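Long-range contact in TetR-family transcriptional regulator (Streptomyces coelicolor, PDB 2G7L), which probably binds DNA through an N-terminal helix-turn-helix domain and regulates transcription, as other members of the TetR family do: residues R22-T27 with Q47-G52. Numbering follows the deposited sequence.
Sequences RWIVDT and QELDTG
The indole of W23 carries a methyl of L49 on one face: CD2 of L49 sits 3.8 Å from the centroid of the five-membered ring, 26° off the ring normal, which meets the geometry of a CH-pi contact. The methyl is displaced toward the rim, and its nearest ring atom is W23 CE2, at 3.5 Å from L49 CD2. With CG of W23 anti to the backbone N (chi1 -179°), the ring reaches across to the leucine. The same methyl of L49 also meets T27, its CD2 lying 3.5 Å from T27 OG1. The other branch is used separately: L49 CD1 approaches I24 CG1 at 3.8 Å, the two side chains crossing at about a right angle. L49 thus divides its two methyls among three residues of one helix face. No hydrogen bond joins the segments; the hydroxyl of T27 bonds to W23 O, whose opposite face receives T27 N. That turns T27 CG2 to the aliphatic part of E48, 3.7 Å from its CG. A glycine in place of T27 would probably leave L49 CD2 and E48 CG with a gap beside them and W23 O without its side-chain donor. L56 touches both I24 and L49, extending the apolar cluster into helix 53-56. L49 is the first residue past helix 42-48, which ends in a Schellman motif with D50, at positive phi, as C-prime residue. Packing of helix 21-35 against the turn between helices 42-48 and 53-56 is characteristic of the three-helix, helix-turn-helix DNA-binding domain of TetR-family regulators.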
loop_
_atom_site.group_PDB
_atom_site.type_symbol
_atom_site.label_atom_id
_atom_site.label_comp_id
_atom_site.label_asym_id
_atom_site.label_seq_id
_atom_site.Cartn_x
_atom_site.Cartn_y
_atom_site.Cartn_z
ATOM N N ARG A 22 26.469 -9.006 2.669
ATOM C CA ARG A 22 26.745 -7.763 3.373
ATOM C C ARG A 22 27.420 -6.745 2.440
ATOM O O ARG A 22 27.082 -5.568 2.443
ATOM C CB ARG A 22 27.634 -8.007 4.590
ATOM C CG ARG A 22 28.031 -6.666 5.300
ATOM C CD ARG A 22 29.341 -6.728 6.111
ATOM N NE ARG A 22 30.463 -7.151 5.292
ATOM C CZ ARG A 22 31.146 -6.345 4.481
ATOM N NH1 ARG A 22 30.832 -5.048 4.359
ATOM N NH2 ARG A 22 32.136 -6.860 3.777
ATOM N N TRP A 23 28.424 -7.188 1.683
ATOM C CA TRP A 23 29.198 -6.273 0.838
ATOM C C TRP A 23 28.343 -5.670 -0.267
ATOM O O TRP A 23 28.384 -4.463 -0.536
ATOM C CB TRP A 23 30.430 -6.987 0.257
ATOM C CG TRP A 23 31.356 -6.137 -0.638
ATOM C CD1 TRP A 23 31.511 -4.753 -0.664
ATOM C CD2 TRP A 23 32.257 -6.651 -1.615
ATOM N NE1 TRP A 23 32.444 -4.397 -1.613
ATOM C CE2 TRP A 23 32.909 -5.549 -2.212
ATOM C CE3 TRP A 23 32.578 -7.955 -2.047
ATOM C CZ2 TRP A 23 33.896 -5.715 -3.212
ATOM C CZ3 TRP A 23 33.569 -8.113 -3.036
ATOM C CH2 TRP A 23 34.201 -6.992 -3.600
ATOM N N ILE A 24 27.568 -6.535 -0.904
ATOM C CA ILE A 24 26.611 -6.131 -1.970
ATOM C C ILE A 24 25.659 -5.065 -1.495
ATOM O O ILE A 24 25.429 -4.026 -2.187
ATOM C CB ILE A 24 25.836 -7.366 -2.458
ATOM C CG1 ILE A 24 26.803 -8.308 -3.175
ATOM C CG2 ILE A 24 24.589 -6.960 -3.335
ATOM C CD1 ILE A 24 26.302 -9.756 -3.302
ATOM N N VAL A 25 25.111 -5.260 -0.287
ATOM C CA VAL A 25 24.114 -4.282 0.194
ATOM C C VAL A 25 24.749 -3.011 0.677
ATOM O O VAL A 25 24.208 -1.915 0.456
ATOM C CB VAL A 25 22.835 -4.894 1.038
ATOM C CG1 VAL A 25 22.874 -6.383 1.267
ATOM C CG2 VAL A 25 22.429 -4.085 2.265
ATOM N N ASP A 26 25.952 -3.123 1.264
ATOM C CA ASP A 26 26.674 -1.913 1.747
ATOM C C ASP A 26 26.983 -1.045 0.538
ATOM O O ASP A 26 26.946 0.176 0.637
ATOM C CB ASP A 26 27.983 -2.244 2.562
ATOM C CG ASP A 26 27.700 -2.889 3.982
ATOM O OD1 ASP A 26 26.488 -2.944 4.409
ATOM O OD2 ASP A 26 28.691 -3.291 4.691
ATOM N N THR A 27 27.313 -1.694 -0.585
ATOM C CA THR A 27 27.565 -1.022 -1.877
ATOM C C THR A 27 26.292 -0.349 -2.450
ATOM O O THR A 27 26.327 0.823 -2.874
ATOM C CB THR A 27 28.129 -2.037 -2.914
ATOM O OG1 THR A 27 29.303 -2.644 -2.378
ATOM C CG2 THR A 27 28.534 -1.357 -4.194
ATOM N N GLN A 47 28.645 -4.068 -11.990
ATOM C CA GLN A 47 29.714 -3.241 -12.503
ATOM C C GLN A 47 30.492 -2.680 -11.341
ATOM O O GLN A 47 31.705 -2.688 -11.349
ATOM C CB GLN A 47 29.138 -2.100 -13.338
ATOM C CG GLN A 47 30.169 -1.206 -14.036
ATOM C CD GLN A 47 29.836 0.285 -13.903
ATOM O OE1 GLN A 47 30.521 1.017 -13.165
ATOM N NE2 GLN A 47 28.765 0.739 -14.595
ATOM N N GLU A 48 29.801 -2.193 -10.323
ATOM C CA GLU A 48 30.480 -1.585 -9.194
ATOM C C GLU A 48 31.331 -2.604 -8.414
ATOM O O GLU A 48 32.334 -2.256 -7.794
ATOM C CB GLU A 48 29.467 -0.896 -8.287
ATOM C CG GLU A 48 30.082 0.046 -7.288
ATOM C CD GLU A 48 30.638 1.326 -7.916
ATOM O OE1 GLU A 48 30.480 1.560 -9.138
ATOM O OE2 GLU A 48 31.228 2.123 -7.154
ATOM N N LEU A 49 30.955 -3.872 -8.466
ATOM C CA LEU A 49 31.702 -4.893 -7.750
ATOM C C LEU A 49 32.671 -5.701 -8.647
ATOM O O LEU A 49 33.208 -6.730 -8.208
ATOM C CB LEU A 49 30.732 -5.821 -7.017
ATOM C CG LEU A 49 29.875 -5.094 -5.969
ATOM C CD1 LEU A 49 28.682 -5.934 -5.516
ATOM C CD2 LEU A 49 30.729 -4.726 -4.803
ATOM N N ASP A 50 32.881 -5.239 -9.889
ATOM C CA ASP A 50 33.732 -5.935 -10.879
ATOM C C ASP A 50 33.346 -7.416 -11.031
ATOM O O ASP A 50 34.203 -8.280 -11.011
ATOM C CB ASP A 50 35.229 -5.801 -10.537
ATOM C CG ASP A 50 35.676 -4.320 -10.281
ATOM O OD1 ASP A 50 36.571 -4.113 -9.408
ATOM O OD2 ASP A 50 35.158 -3.366 -10.932
ATOM N N THR A 51 32.048 -7.685 -11.170
ATOM C CA THR A 51 31.498 -9.034 -11.371
ATOM C C THR A 51 30.225 -8.949 -12.279
ATOM O O THR A 51 29.860 -7.850 -12.745
ATOM C CB THR A 51 31.204 -9.704 -10.002
ATOM O OG1 THR A 51 30.789 -11.061 -10.193
ATOM C CG2 THR A 51 30.124 -8.959 -9.249
ATOM N N GLY A 52 29.574 -10.084 -12.547
ATOM C CA GLY A 52 28.346 -10.089 -13.356
ATOM C C GLY A 52 27.066 -10.221 -12.524
ATOM O O GLY A 52 27.115 -10.736 -11.389
#